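Local coordinates for protein AmbC (Sorangium cellulosum, PDB 5O15) that probably catalyses both the dehydration and the subsequent ring closure of a polyketide intermediate during ambruticin biosynthesis, at residues R31-V43 / P92-L106. Residues are numbered along the deposited sequence; the frame is centred on the assembly and turned at random. Where two conformers were deposited one is given.
Sequences RDGYVLSGRLSTV and PARGAVTLQVTVEAL
Leu-36 and Val-101 form a hydrogen-bonded pair, each N-H donating to the other's C=O, and Tyr-34 with Val-103, Gly-38 with Leu-99 and Leu-40 with Val-97 form like pairs along antiparallel strands 34-41 and 96-103. The C=O groups of Leu-36, Gly-38 and Leu-40 also take CA-H...O contacts from Gln-100, Thr-98 and Ala-96. Beyond the last pair, Thr-42 N donates to Gly-95 O (2.9 Å) nearly along the C=O axis. Its hydroxyl, set between backbone N and carbonyl carbon (chi1 66°), turns into the bend before strand 96-103; OG1 lies 2.9 Å from Pro-92 O and 3.1 Å from Gly-95 O, two acceptors for one proton. A threonine suits this buried spot, since its methyl CG2 also packs on Pro-92 CD.

These strands belong to the N-terminal half of the double hotdog fold. Leu-36, Leu-40, Leu-99 and Val-101 point to the buried face; all but Leu-40 meet helix 61-75, that half's central helix.

The face bearing Ser-37, Arg-39, Thr-98 and Gln-100 is largely polar. One water donates to Leu-99 O, accepts from Gln-100 NE2 and bonds Ser-37 OG; the extended Gln-100 chain also lays its CG and CD against Val-35 CG1. Toward the Thr-42 end, Ala-96 CB, small enough to fit, sits 3.2 Å above one face of the Arg-39 guanidinium, offset toward its rim, while Arg-39 NE has a long, weak ion pair with Asp-121.

At the opposite end, Leu-106 N donates to Asp-32 OD2 from above the carboxylate plane (3.0 Å); a water also donates to OD2 and to Leu-106 O, while OD1 pairs with Arg-112. Arg-31 NH1 forms a long salt bridge to Glu-104 OE1 (3.9 Å), but donates an N-H to a water, which donates to Glu-104 OE2 and Val-103 O.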
loop_
_atom_site.group_PDB
_atom_site.type_symbol
_atom_site.label_atom_id
_atom_site.label_comp_id
_atom_site.label_asym_id
_atom_site.label_seq_id
_atom_site.Cartn_x
_atom_site.Cartn_y
_atom_site.Cartn_z
ATOM N N ARG A 31 -30.883 -0.041 -2.493
ATOM C CA ARG A 31 -30.171 1.099 -3.072
ATOM C C ARG A 31 -28.979 0.543 -3.852
ATOM O O ARG A 31 -28.632 -0.639 -3.734
ATOM C CB ARG A 31 -29.707 2.068 -1.983
ATOM C CG ARG A 31 -28.817 1.459 -0.902
ATOM C CD ARG A 31 -28.489 2.525 0.167
ATOM N NE ARG A 31 -27.905 1.974 1.393
ATOM C CZ ARG A 31 -26.617 1.894 1.669
ATOM N NH1 ARG A 31 -25.715 2.323 0.800
ATOM N NH2 ARG A 31 -26.255 1.374 2.830
ATOM N N ASP A 32 -28.399 1.395 -4.689
ATOM C CA ASP A 32 -27.192 1.039 -5.442
ATOM C C ASP A 32 -26.004 1.155 -4.506
ATOM O O ASP A 32 -25.497 2.250 -4.241
ATOM C CB ASP A 32 -27.020 1.959 -6.641
ATOM C CG ASP A 32 -25.792 1.595 -7.491
ATOM O OD1 ASP A 32 -25.245 0.508 -7.292
ATOM O OD2 ASP A 32 -25.392 2.382 -8.377
ATOM N N GLY A 33 -25.608 0.026 -3.962
ATOM C CA GLY A 33 -24.445 0.010 -3.082
ATOM C C GLY A 33 -24.057 -1.414 -2.768
ATOM O O GLY A 33 -24.755 -2.370 -3.104
ATOM N N TYR A 34 -22.924 -1.537 -2.086
ATOM C CA TYR A 34 -22.367 -2.826 -1.705
ATOM C C TYR A 34 -21.792 -2.727 -0.306
ATOM O O TYR A 34 -21.315 -1.672 0.112
ATOM C CB TYR A 34 -21.228 -3.303 -2.614
ATOM C CG TYR A 34 -21.649 -3.569 -4.037
ATOM C CD1 TYR A 34 -21.875 -2.535 -4.933
ATOM C CD2 TYR A 34 -21.707 -4.864 -4.515
ATOM C CE1 TYR A 34 -22.217 -2.790 -6.256
ATOM C CE2 TYR A 34 -22.049 -5.131 -5.842
ATOM C CZ TYR A 34 -22.286 -4.101 -6.707
ATOM O OH TYR A 34 -22.603 -4.377 -8.018
ATOM N N VAL A 35 -21.763 -3.869 0.384
ATOM C CA VAL A 35 -21.155 -4.001 1.708
ATOM C C VAL A 35 -20.310 -5.265 1.710
ATOM O O VAL A 35 -20.841 -6.377 1.617
ATOM C CB VAL A 35 -22.196 -4.031 2.835
ATOM C CG1 VAL A 35 -21.508 -4.160 4.179
ATOM C CG2 VAL A 35 -23.029 -2.770 2.795
ATOM N N LEU A 36 -19.000 -5.096 1.841
ATOM C CA LEU A 36 -18.059 -6.200 1.905
ATOM C C LEU A 36 -17.621 -6.366 3.349
ATOM O O LEU A 36 -17.270 -5.390 4.007
ATOM C CB LEU A 36 -16.823 -5.949 1.029
ATOM C CG LEU A 36 -17.096 -5.806 -0.459
ATOM C CD1 LEU A 36 -17.509 -4.419 -0.852
ATOM C CD2 LEU A 36 -15.912 -6.204 -1.287
ATOM N N SER A 37 -17.633 -7.598 3.830
ATOM C CA SER A 37 -17.302 -7.877 5.212
ATOM C C SER A 37 -16.213 -8.935 5.276
ATOM O O SER A 37 -16.136 -9.809 4.413
ATOM C CB SER A 37 -18.532 -8.404 5.964
ATOM O OG SER A 37 -19.576 -7.463 5.958
ATOM N N GLY A 38 -15.414 -8.878 6.327
ATOM C CA GLY A 38 -14.449 -9.932 6.525
ATOM C C GLY A 38 -13.748 -9.799 7.849
ATOM O O GLY A 38 -14.213 -9.117 8.766
ATOM N N ARG A 39 -12.623 -10.498 7.949
ATOM C CA ARG A 39 -11.907 -10.619 9.206
ATOM C C ARG A 39 -10.424 -10.681 8.895
ATOM O O ARG A 39 -10.008 -11.379 7.966
ATOM C CB ARG A 39 -12.275 -11.928 9.909
ATOM C CG ARG A 39 -11.751 -12.085 11.318
ATOM C CD ARG A 39 -12.544 -13.182 12.024
ATOM N NE ARG A 39 -11.994 -13.529 13.332
ATOM C CZ ARG A 39 -10.993 -14.383 13.527
ATOM N NH1 ARG A 39 -10.411 -14.984 12.495
ATOM N NH2 ARG A 39 -10.564 -14.636 14.758
ATOM N N LEU A 40 -9.635 -9.966 9.680
ATOM C CA LEU A 40 -8.182 -9.973 9.557
ATOM C C LEU A 40 -7.620 -10.499 10.870
ATOM O O LEU A 40 -7.646 -9.796 11.888
ATOM C CB LEU A 40 -7.708 -8.560 9.268
ATOM C CG LEU A 40 -6.375 -8.442 8.564
ATOM C CD1 LEU A 40 -6.148 -7.002 8.143
ATOM C CD2 LEU A 40 -5.273 -8.942 9.460
ATOM N N SER A 41 -7.140 -11.739 10.855
ATOM C CA SER A 41 -6.518 -12.356 12.024
ATOM C C SER A 41 -5.004 -12.193 11.984
ATOM O O SER A 41 -4.376 -12.516 10.973
ATOM C CB SER A 41 -6.814 -13.849 12.041
ATOM O OG SER A 41 -5.983 -14.517 12.966
ATOM N N THR A 42 -4.425 -11.708 13.084
ATOM C CA THR A 42 -2.977 -11.596 13.184
ATOM C C THR A 42 -2.329 -12.914 13.591
ATOM O O THR A 42 -1.094 -12.984 13.672
ATOM C CB THR A 42 -2.566 -10.478 14.158
ATOM O OG1 THR A 42 -2.968 -10.813 15.499
ATOM C CG2 THR A 42 -3.144 -9.098 13.747
ATOM N N VAL A 43 -3.126 -13.940 13.851
ATOM C CA VAL A 43 -2.618 -15.302 13.942
ATOM C C VAL A 43 -2.446 -15.889 12.550
ATOM O O VAL A 43 -1.390 -16.432 12.215
ATOM C CB VAL A 43 -3.563 -16.160 14.806
ATOM C CG1 VAL A 43 -3.019 -17.568 14.951
ATOM C CG2 VAL A 43 -3.776 -15.519 16.178
ATOM N N PRO A 92 -3.820 -6.132 16.938
ATOM C CA PRO A 92 -3.667 -6.912 18.170
ATOM C C PRO A 92 -2.534 -7.901 18.019
ATOM O O PRO A 92 -2.273 -8.401 16.923
ATOM C CB PRO A 92 -5.000 -7.651 18.275
ATOM C CG PRO A 92 -5.385 -7.868 16.850
ATOM C CD PRO A 92 -4.925 -6.637 16.105
ATOM N N ALA A 93 -1.860 -8.189 19.138
ATOM C CA ALA A 93 -0.705 -9.079 19.090
ATOM C C ALA A 93 -1.109 -10.506 18.750
ATOM O O ALA A 93 -0.335 -11.226 18.108
ATOM C CB ALA A 93 0.057 -9.042 20.415
ATOM N N ARG A 94 -2.307 -10.924 19.159
ATOM C CA ARG A 94 -2.795 -12.270 18.900
ATOM C C ARG A 94 -4.318 -12.239 18.900
ATOM O O ARG A 94 -4.966 -12.691 19.847
ATOM C CB ARG A 94 -2.252 -13.251 19.950
ATOM C CG ARG A 94 -2.734 -14.691 19.765
ATOM C CD ARG A 94 -1.982 -15.679 20.647
ATOM N NE ARG A 94 -0.556 -15.705 20.328
ATOM C CZ ARG A 94 -0.003 -16.454 19.375
ATOM N NH1 ARG A 94 -0.749 -17.256 18.621
ATOM N NH2 ARG A 94 1.307 -16.395 19.173
ATOM N N GLY A 95 -4.894 -11.684 17.849
ATOM C CA GLY A 95 -6.331 -11.543 17.788
ATOM C C GLY A 95 -6.751 -11.213 16.384
ATOM O O GLY A 95 -6.038 -11.481 15.423
ATOM N N ALA A 96 -7.938 -10.632 16.269
ATOM C CA ALA A 96 -8.491 -10.343 14.953
ATOM C C ALA A 96 -9.334 -9.085 15.003
ATOM O O ALA A 96 -9.836 -8.689 16.059
ATOM C CB ALA A 96 -9.324 -11.517 14.441
ATOM N N VAL A 97 -9.449 -8.449 13.847
ATOM C CA VAL A 97 -10.375 -7.347 13.663
ATOM C C VAL A 97 -11.358 -7.738 12.573
ATOM O O VAL A 97 -11.038 -8.464 11.628
ATOM C CB VAL A 97 -9.694 -6.002 13.329
ATOM C CG1 VAL A 97 -8.762 -5.574 14.443
ATOM C CG2 VAL A 97 -8.953 -6.113 12.037
ATOM N N THR A 98 -12.567 -7.246 12.715
ATOM C CA THR A 98 -13.563 -7.366 11.677
ATOM C C THR A 98 -13.411 -6.164 10.756
ATOM O O THR A 98 -13.139 -5.047 11.211
ATOM C CB THR A 98 -14.971 -7.390 12.298
ATOM O OG1 THR A 98 -15.061 -8.477 13.217
ATOM C CG2 THR A 98 -16.018 -7.628 11.262
ATOM N N LEU A 99 -13.600 -6.396 9.467
ATOM C CA LEU A 99 -13.473 -5.371 8.448
ATOM C C LEU A 99 -14.810 -5.133 7.767
ATOM O O LEU A 99 -15.645 -6.042 7.639
ATOM C CB LEU A 99 -12.503 -5.838 7.363
ATOM C CG LEU A 99 -11.078 -6.154 7.811
ATOM C CD1 LEU A 99 -10.262 -6.659 6.624
ATOM C CD2 LEU A 99 -10.463 -4.912 8.363
ATOM N N GLN A 100 -14.972 -3.911 7.259
ATOM C CA GLN A 100 -16.120 -3.620 6.407
ATOM C C GLN A 100 -15.679 -2.626 5.353
ATOM O O GLN A 100 -15.032 -1.627 5.676
ATOM C CB GLN A 100 -17.293 -3.061 7.201
ATOM C CG GLN A 100 -18.579 -3.044 6.398
ATOM C CD GLN A 100 -19.771 -2.627 7.203
ATOM O OE1 GLN A 100 -20.431 -1.632 6.887
ATOM N NE2 GLN A 100 -20.079 -3.396 8.227
ATOM N N VAL A 101 -16.027 -2.892 4.105
ATOM C CA VAL A 101 -15.853 -1.925 3.040
ATOM C C VAL A 101 -17.239 -1.554 2.550
ATOM O O VAL A 101 -18.009 -2.420 2.134
ATOM C CB VAL A 101 -15.004 -2.456 1.887
ATOM C CG1 VAL A 101 -14.797 -1.359 0.904
ATOM C CG2 VAL A 101 -13.629 -2.984 2.420
ATOM N N THR A 102 -17.552 -0.272 2.617
ATOM C CA THR A 102 -18.831 0.251 2.137
ATOM C C THR A 102 -18.587 0.868 0.769
ATOM O O THR A 102 -17.599 1.574 0.552
ATOM C CB THR A 102 -19.450 1.240 3.162
ATOM O OG1 THR A 102 -18.579 2.309 3.455
ATOM C CG2 THR A 102 -19.753 0.576 4.453
ATOM N N VAL A 103 -19.503 0.610 -0.175
ATOM C CA VAL A 103 -19.407 1.174 -1.507
ATOM C C VAL A 103 -20.738 1.836 -1.820
ATOM O O VAL A 103 -21.801 1.199 -1.687
ATOM C CB VAL A 103 -19.051 0.118 -2.571
ATOM C CG1 VAL A 103 -18.813 0.808 -3.927
ATOM C CG2 VAL A 103 -17.787 -0.671 -2.182
ATOM N N GLU A 104 -20.676 3.062 -2.310
ATOM C CA GLU A 104 -21.835 3.901 -2.556
ATOM C C GLU A 104 -22.252 3.792 -4.015
ATOM O O GLU A 104 -21.702 3.048 -4.831
ATOM C CB GLU A 104 -21.501 5.345 -2.183
ATOM C CG GLU A 104 -21.026 5.557 -0.751
ATOM C CD GLU A 104 -21.981 4.972 0.253
ATOM O OE1 GLU A 104 -23.189 5.227 0.117
ATOM O OE2 GLU A 104 -21.550 4.239 1.176
ATOM N N ALA A 105 -23.311 4.545 -4.335
ATOM C CA ALA A 105 -23.934 4.455 -5.657
ATOM C C ALA A 105 -23.046 4.987 -6.782
ATOM O O ALA A 105 -22.277 5.928 -6.608
ATOM C CB ALA A 105 -25.245 5.245 -5.672
ATOM N N LEU A 106 -23.200 4.380 -7.954
ATOM C CA LEU A 106 -22.524 4.846 -9.156
ATOM C C LEU A 106 -23.113 6.172 -9.587
ATOM O O LEU A 106 -24.328 6.275 -9.804
ATOM C CB LEU A 106 -22.721 3.817 -10.264
ATOM C CG LEU A 106 -21.887 4.056 -11.518
ATOM C CD1 LEU A 106 -20.403 3.723 -11.296
ATOM C CD2 LEU A 106 -22.424 3.241 -12.666
HETATM O O HOH W 1 -22.829 1.868 1.099
HETATM O O HOH W 2 -26.528 4.638 -9.159
HETATM O O HOH W 3 -18.594 -6.032 8.107
HETATM O O HOH W 4 0.162 -13.617 15.983
#